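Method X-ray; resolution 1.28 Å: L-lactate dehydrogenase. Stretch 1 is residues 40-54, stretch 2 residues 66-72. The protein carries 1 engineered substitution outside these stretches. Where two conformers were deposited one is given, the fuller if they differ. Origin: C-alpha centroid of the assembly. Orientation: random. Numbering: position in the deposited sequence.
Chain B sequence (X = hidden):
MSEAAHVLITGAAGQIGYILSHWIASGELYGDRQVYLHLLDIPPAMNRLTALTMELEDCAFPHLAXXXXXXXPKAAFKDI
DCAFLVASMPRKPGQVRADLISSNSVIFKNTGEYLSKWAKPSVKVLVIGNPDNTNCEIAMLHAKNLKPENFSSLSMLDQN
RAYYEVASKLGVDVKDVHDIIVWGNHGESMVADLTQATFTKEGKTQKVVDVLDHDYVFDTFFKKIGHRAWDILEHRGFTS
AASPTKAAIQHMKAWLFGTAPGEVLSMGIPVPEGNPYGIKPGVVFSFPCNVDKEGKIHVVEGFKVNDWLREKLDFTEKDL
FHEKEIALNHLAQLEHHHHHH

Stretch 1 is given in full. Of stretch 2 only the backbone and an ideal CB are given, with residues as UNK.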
ATOM      1  N   LEU B  40      -8.877  -6.927  13.826  1.00 15.44           N
ATOM      2  CA  LEU B  40      -8.776  -7.209  15.240  1.00 15.80           C
ATOM      3  C   LEU B  40      -7.585  -6.520  15.855  1.00 15.44           C
ATOM      4  O   LEU B  40      -6.478  -6.559  15.308  1.00 15.87           O
ATOM      5  CB  LEU B  40      -8.670  -8.722  15.471  1.00 16.99           C
ATOM      6  CG  LEU B  40      -8.487  -9.223  16.897  1.00 17.74           C
ATOM      7  CD1 LEU B  40      -9.703  -8.903  17.761  1.00 19.84           C
ATOM      8  CD2 LEU B  40      -8.162 -10.727  16.934  1.00 19.28           C
ATOM      9  N   ASP B  41      -7.801  -5.889  17.014  1.00 16.69           N
ATOM     10  CA  ASP B  41      -6.688  -5.368  17.811  1.00 17.47           C
ATOM     11  C   ASP B  41      -7.143  -5.268  19.271  1.00 18.28           C
ATOM     12  O   ASP B  41      -8.209  -5.765  19.601  1.00 19.16           O
ATOM     13  CB  ASP B  41      -6.107  -4.070  17.214  1.00 18.55           C
ATOM     14  CG  ASP B  41      -4.607  -3.932  17.386  1.00 18.79           C
ATOM     15  OD1 ASP B  41      -4.098  -4.290  18.465  1.00 19.37           O
ATOM     16  OD2 ASP B  41      -3.935  -3.499  16.413  1.00 19.07           O
ATOM     17  N   ILE B  42      -6.299  -4.711  20.119  1.00 20.77           N
ATOM     18  CA  ILE B  42      -6.574  -4.645  21.531  1.00 22.17           C
ATOM     19  C   ILE B  42      -7.163  -3.286  21.894  1.00 22.76           C
ATOM     20  O   ILE B  42      -7.024  -2.320  21.146  1.00 21.87           O
ATOM     21  CB  ILE B  42      -5.327  -4.904  22.351  1.00 25.35           C
ATOM     22  CG1 ILE B  42      -4.212  -3.931  21.992  1.00 26.19           C
ATOM     23  CG2 ILE B  42      -4.892  -6.372  22.197  1.00 26.08           C
ATOM     24  CD1 ILE B  42      -3.053  -3.977  23.034  1.00 28.39           C
ATOM     25  N   PRO B  43      -7.819  -3.190  23.049  1.00 23.47           N
ATOM     26  CA  PRO B  43      -8.527  -1.955  23.369  1.00 26.49           C
ATOM     27  C   PRO B  43      -7.707  -0.668  23.262  1.00 25.52           C
ATOM     28  O   PRO B  43      -8.273   0.317  22.760  1.00 26.96           O
ATOM     29  CB  PRO B  43      -9.035  -2.221  24.802  1.00 27.52           C
ATOM     30  CG  PRO B  43      -9.236  -3.676  24.840  1.00 28.59           C
ATOM     31  CD  PRO B  43      -8.094  -4.245  24.042  1.00 26.08           C
ATOM     32  N   PRO B  44      -6.454  -0.647  23.724  1.00 26.95           N
ATOM     33  CA  PRO B  44      -5.702   0.610  23.607  1.00 27.55           C
ATOM     34  C   PRO B  44      -5.464   1.066  22.163  1.00 26.00           C
ATOM     35  O   PRO B  44      -5.088   2.232  21.929  1.00 28.33           O
ATOM     36  CB  PRO B  44      -4.359   0.297  24.291  1.00 31.21           C
ATOM     37  CG  PRO B  44      -4.580  -0.940  25.093  1.00 32.23           C
ATOM     38  CD  PRO B  44      -5.715  -1.681  24.482  1.00 28.64           C
ATOM     39  N   ALA B  45      -5.630   0.153  21.205  1.00 23.45           N
ATOM     40  CA  ALA B  45      -5.360   0.453  19.806  1.00 23.50           C
ATOM     41  C   ALA B  45      -6.607   0.868  19.068  1.00 24.09           C
ATOM     42  O   ALA B  45      -6.546   1.156  17.876  1.00 23.71           O
ATOM     43  CB  ALA B  45      -4.773  -0.745  19.138  1.00 23.40           C
ATOM     44  N   MET B  46      -7.738   0.898  19.751  1.00 24.23           N
ATOM     45  CA  MET B  46      -8.986   1.041  19.016  1.00 24.45           C
ATOM     46  C   MET B  46      -9.170   2.413  18.371  1.00 23.56           C
ATOM     47  O   MET B  46      -9.730   2.491  17.292  1.00 23.18           O
ATOM     48  CB  MET B  46     -10.200   0.651  19.859  1.00 29.54           C
ATOM     49  CG  MET B  46     -10.293  -0.869  20.030  1.00 36.40           C
ATOM     50  SD  MET B  46     -10.195  -1.898  18.527  1.00 46.69           S
ATOM     51  CE  MET B  46     -11.887  -1.781  17.961  1.00 48.47           C
ATOM     52  N   ASN B  47      -8.676   3.488  18.974  1.00 24.04           N
ATOM     53  CA  ASN B  47      -8.728   4.770  18.258  1.00 25.60           C
ATOM     54  C   ASN B  47      -7.916   4.745  16.942  1.00 23.63           C
ATOM     55  O   ASN B  47      -8.402   5.251  15.893  1.00 22.90           O
ATOM     56  CB  ASN B  47      -8.278   5.901  19.146  1.00 31.41           C
ATOM     57  CG  ASN B  47      -9.329   6.281  20.167  1.00 38.74           C
ATOM     58  OD1 ASN B  47     -10.509   5.934  20.033  1.00 38.85           O
ATOM     59  ND2 ASN B  47      -8.910   6.979  21.194  1.00 42.91           N
ATOM     60  N   ARG B  48      -6.730   4.129  16.971  1.00 22.20           N
ATOM     61  CA  ARG B  48      -5.966   4.007  15.745  1.00 22.94           C
ATOM     62  C   ARG B  48      -6.693   3.091  14.741  1.00 21.64           C
ATOM     63  O   ARG B  48      -6.644   3.290  13.523  1.00 21.77           O
ATOM     64  CB  ARG B  48      -4.559   3.514  16.063  1.00 26.96           C
ATOM     65  CG  ARG B  48      -3.525   3.983  15.053  1.00 39.40           C
ATOM     66  CD  ARG B  48      -2.136   3.597  15.429  1.00 48.64           C
ATOM     67  NE  ARG B  48      -1.321   3.369  14.241  1.00 53.78           N
ATOM     68  CZ  ARG B  48      -0.290   2.524  14.193  1.00 58.03           C
ATOM     69  NH1 ARG B  48       0.039   1.809  15.268  1.00 58.94           N
ATOM     70  NH2 ARG B  48       0.395   2.366  13.066  1.00 58.87           N
ATOM     71  N   LEU B  49      -7.389   2.081  15.245  1.00 19.96           N
ATOM     72  CA  LEU B  49      -8.129   1.235  14.336  1.00 20.69           C
ATOM     73  C   LEU B  49      -9.293   1.992  13.708  1.00 19.56           C
ATOM     74  O   LEU B  49      -9.557   1.846  12.499  1.00 20.46           O
ATOM     75  CB  LEU B  49      -8.609  -0.046  15.031  1.00 24.74           C
ATOM     76  CG  LEU B  49      -9.138  -1.108  14.073  1.00 25.05           C
ATOM     77  CD1 LEU B  49      -8.222  -1.348  12.853  1.00 24.57           C
ATOM     78  CD2 LEU B  49      -9.299  -2.365  14.861  1.00 28.94           C
ATOM     79  N   THR B  50      -9.961   2.841  14.492  1.00 19.48           N
ATOM     80  CA  THR B  50     -11.013   3.678  13.968  1.00 21.49           C
ATOM     81  C   THR B  50     -10.450   4.583  12.860  1.00 20.31           C
ATOM     82  O   THR B  50     -11.077   4.744  11.802  1.00 20.86           O
ATOM     83  CB  THR B  50     -11.681   4.478  15.062  1.00 23.15           C
ATOM     84  OG1 THR B  50     -12.332   3.567  15.955  1.00 26.70           O
ATOM     85  CG2 THR B  50     -12.720   5.439  14.485  1.00 26.93           C
ATOM     86  N   ALA B  51      -9.274   5.169  13.094  1.00 19.96           N
ATOM     87  CA  ALA B  51      -8.635   5.977  12.064  1.00 20.59           C
ATOM     88  C   ALA B  51      -8.410   5.177  10.782  1.00 18.24           C
ATOM     89  O   ALA B  51      -8.617   5.693   9.687  1.00 18.56           O
ATOM     90  CB  ALA B  51      -7.316   6.553  12.548  1.00 23.84           C
ATOM     91  N   LEU B  52      -7.951   3.937  10.899  0.85 18.78           N
ATOM     92  CA  LEU B  52      -7.760   3.068   9.725  0.85 17.76           C
ATOM     93  C   LEU B  52      -9.074   2.918   8.971  0.85 16.90           C
ATOM     94  O   LEU B  52      -9.127   3.064   7.770  0.85 17.71           O
ATOM     95  CB  LEU B  52      -7.160   1.692  10.098  0.85 19.11           C
ATOM     96  CG  LEU B  52      -7.438   0.578   9.061  0.85 19.37           C
ATOM     97  CD1 LEU B  52      -6.745   0.910   7.807  0.85 21.76           C
ATOM     98  CD2 LEU B  52      -6.917  -0.755   9.598  0.85 22.25           C
ATOM     99  N   THR B  53     -10.144   2.590   9.690  1.00 17.27           N
ATOM    100  CA  THR B  53     -11.401   2.359   9.004  1.00 18.35           C
ATOM    101  C   THR B  53     -11.916   3.617   8.337  1.00 17.40           C
ATOM    102  O   THR B  53     -12.547   3.545   7.275  1.00 16.15           O
ATOM    103  CB  THR B  53     -12.474   1.708   9.866  1.00 19.78           C
ATOM    104  OG1 THR B  53     -12.865   2.584  10.906  1.00 21.54           O
ATOM    105  CG2 THR B  53     -11.966   0.391  10.443  1.00 21.60           C
ATOM    106  N   MET B  54     -11.645   4.774   8.930  1.00 17.06           N
ATOM    107  CA  MET B  54     -12.083   6.018   8.300  1.00 17.02           C
ATOM    108  C   MET B  54     -11.339   6.201   6.962  1.00 15.98           C
ATOM    109  O   MET B  54     -11.930   6.677   5.968  1.00 16.75           O
ATOM    110  CB  MET B  54     -11.761   7.145   9.220  1.00 18.44           C
ATOM    111  CG  MET B  54     -12.689   7.264  10.397  1.00 20.52           C
ATOM    112  SD  MET B  54     -12.111   8.464  11.659  1.00 28.57           S
ATOM    113  CE  MET B  54     -12.743   9.987  11.011  1.00 32.22           C
ATOM    114  N   UNK B  66     -17.554  -4.366   3.136  1.00 18.68           N
ATOM    115  CA  UNK B  66     -17.730  -3.906   4.501  1.00 17.96           C
ATOM    116  C   UNK B  66     -16.542  -4.310   5.367  1.00 18.32           C
ATOM    117  O   UNK B  66     -15.568  -4.875   4.868  1.00 16.59           O
ATOM    118  CB  UNK B  66     -19.030  -4.462   5.087  1.00 17.96           C
ATOM    119  N   UNK B  67     -16.627  -4.018   6.661  1.00 17.13           N
ATOM    120  CA  UNK B  67     -15.594  -4.360   7.609  1.00 17.67           C
ATOM    121  C   UNK B  67     -16.197  -4.327   9.015  1.00 19.01           C
ATOM    122  O   UNK B  67     -17.260  -3.740   9.258  1.00 19.24           O
ATOM    123  CB  UNK B  67     -14.402  -3.408   7.490  1.00 17.67           C
ATOM    124  N   UNK B  68     -15.467  -4.929   9.935  1.00 19.13           N
ATOM    125  CA  UNK B  68     -15.733  -4.794  11.355  1.00 20.65           C
ATOM    126  C   UNK B  68     -14.386  -4.591  12.039  1.00 20.86           C
ATOM    127  O   UNK B  68     -13.434  -5.312  11.796  1.00 19.82           O
ATOM    128  CB  UNK B  68     -16.475  -6.010  11.912  1.00 20.65           C
ATOM    129  N   UNK B  69     -14.297  -3.544  12.831  1.00 20.09           N
ATOM    130  CA  UNK B  69     -13.132  -3.250  13.672  1.00 19.94           C
ATOM    131  C   UNK B  69     -13.521  -3.623  15.060  1.00 19.84           C
ATOM    132  O   UNK B  69     -14.558  -3.155  15.596  1.00 21.72           O
ATOM    133  CB  UNK B  69     -12.692  -1.787  13.588  1.00 19.94           C
ATOM    134  N   UNK B  70     -12.743  -4.496  15.678  1.00 19.47           N
ATOM    135  CA  UNK B  70     -13.184  -5.120  16.930  1.00 19.31           C
ATOM    136  C   UNK B  70     -12.030  -5.520  17.834  1.00 19.57           C
ATOM    137  O   UNK B  70     -10.900  -5.707  17.359  1.00 18.49           O
ATOM    138  CB  UNK B  70     -14.036  -6.354  16.625  1.00 19.31           C
ATOM    139  N   UNK B  71     -12.322  -5.643  19.107  1.00 20.60           N
ATOM    140  CA  UNK B  71     -11.439  -6.323  20.045  1.00 20.62           C
ATOM    141  C   UNK B  71     -11.912  -7.745  20.398  1.00 21.42           C
ATOM    142  O   UNK B  71     -11.278  -8.418  21.175  1.00 22.98           O
ATOM    143  CB  UNK B  71     -11.318  -5.490  21.322  1.00 20.62           C
ATOM    144  N   UNK B  72     -13.036  -8.164  19.850  1.00 21.53           N
ATOM    145  CA  UNK B  72     -13.714  -9.383  20.236  1.00 22.74           C
ATOM    146  C   UNK B  72     -13.323 -10.536  19.317  1.00 20.88           C
ATOM    147  O   UNK B  72     -13.570 -10.479  18.091  1.00 20.74           O
ATOM    148  CB  UNK B  72     -15.230  -9.176  20.219  1.00 22.74           C
TER

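Residues 66 to 70 run as a strand nearly antiparallel to the helix that carries Met 46, Leu 49 and Thr 53, at 166° with a closest approach of 9.0 Å, so its inward positions must fill the gap between the two axes.

Position 66 has nothing of stretch 1 within 5.5 Å of its ideal CB, and stretch 1 sets no demand. Its extended phi/psi of 167/-176 favors a residue without a side chain, and the deposited one is Gly 66.

At position 67 the CA-to-CB bond points toward the helix, yet the ideal CB lies 5.4 Å from Thr 53 CG2. A small residue would leave that distance unfilled; a long aliphatic or an aromatic side chain could cross it. Phe 67 does so with chi1 at 59°, bringing CE1 to 3.5 Å from Thr 53 CB, an oblique approach to the ring.

Position 68 points away, as strand alternation dictates, and stretch 1 leaves the choice free among residues at ease in a strand. It is Val 68, beta-branched.

Position 69 turns back toward the helix, and here space is short: the ideal CB is 3.7 Å from Leu 49 CG and 3.9 Å from Thr 53 CG2, with Met 46 CE at 4.4 Å. These neighbors are apolar and already at contact distance, so a small apolar residue suits best. Ala 69 packs its CB 3.8 Å from Leu 49 CG.

Position 70 pairs with Leu 40 in a parallel bridge, their side chains on the same sheet face. The backbone does the main work: Asp 41 N donates to O of residue 70 at 3.1 Å, a bond open to any side chain. With Leu 40 CD1 and Met 46 CE each 5.2 Å from the ideal CB, Val, Ile or Thr would fit. The residue is Thr 70; its CG2 comes 4.3 Å from Leu 40 CD1, while OG1 accepts a hydrogen bond from N of residue 72 at 2.9 Å, holding the turn after the strand.

Position 71 points sideways, with Asp 41 O 3.6 Å, Pro 43 CD 4.4 Å and Met 46 SD 4.7 Å from its ideal CB. A short branched side chain, Val or Thr, could exploit this. Thr 71 places CG2 3.4 Å from Met 46 SD and 4.1 Å from Pro 43 CD. A water donates from its O to both Asp 41 O (2.9 Å) and Thr 71 O (2.7 Å), joining the two stretches just past the bridge between Leu 40 and Thr 70.

Position 72 points away and precedes a helix, calling for a capper such as Asp, Asn, Ser or Thr. Asp 72 caps a backbone N just beyond the stretch.

Stretch 2 (66-72) GFVATTD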
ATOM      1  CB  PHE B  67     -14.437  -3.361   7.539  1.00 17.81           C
ATOM      2  CG  PHE B  67     -14.847  -1.957   7.819  1.00 18.97           C
ATOM      3  CD1 PHE B  67     -14.923  -1.482   9.106  1.00 21.36           C
ATOM      4  CD2 PHE B  67     -15.174  -1.111   6.785  1.00 21.01           C
ATOM      5  CE1 PHE B  67     -15.352  -0.174   9.364  1.00 24.13           C
ATOM      6  CE2 PHE B  67     -15.590   0.179   7.030  1.00 23.99           C
ATOM      7  CZ  PHE B  67     -15.665   0.644   8.321  1.00 26.10           C
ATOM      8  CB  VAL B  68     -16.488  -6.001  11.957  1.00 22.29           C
ATOM      9  CG1 VAL B  68     -15.729  -7.309  11.857  1.00 23.76           C
ATOM     10  CG2 VAL B  68     -16.880  -5.692  13.402  1.00 24.96           C
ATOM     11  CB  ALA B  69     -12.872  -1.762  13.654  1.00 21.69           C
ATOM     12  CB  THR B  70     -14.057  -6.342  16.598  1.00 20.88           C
ATOM     13  OG1 THR B  70     -14.640  -6.858  17.782  1.00 22.34           O
ATOM     14  CG2 THR B  70     -13.277  -7.452  15.930  1.00 21.56           C
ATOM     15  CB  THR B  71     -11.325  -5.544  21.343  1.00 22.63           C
ATOM     16  OG1 THR B  71     -12.609  -5.480  21.959  1.00 25.11           O
ATOM     17  CG2 THR B  71     -10.858  -4.125  21.044  1.00 26.22           C
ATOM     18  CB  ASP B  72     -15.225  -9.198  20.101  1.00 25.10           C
ATOM     19  CG  ASP B  72     -15.967 -10.427  20.468  1.00 28.07           C
ATOM     20  OD1 ASP B  72     -15.759 -10.875  21.600  1.00 30.38           O
ATOM     21  OD2 ASP B  72     -16.720 -10.968  19.630  1.00 29.85           O
TER
HETATM   22  O   HOH W   1      -8.617  -8.014  21.365  1.00 24.06           O
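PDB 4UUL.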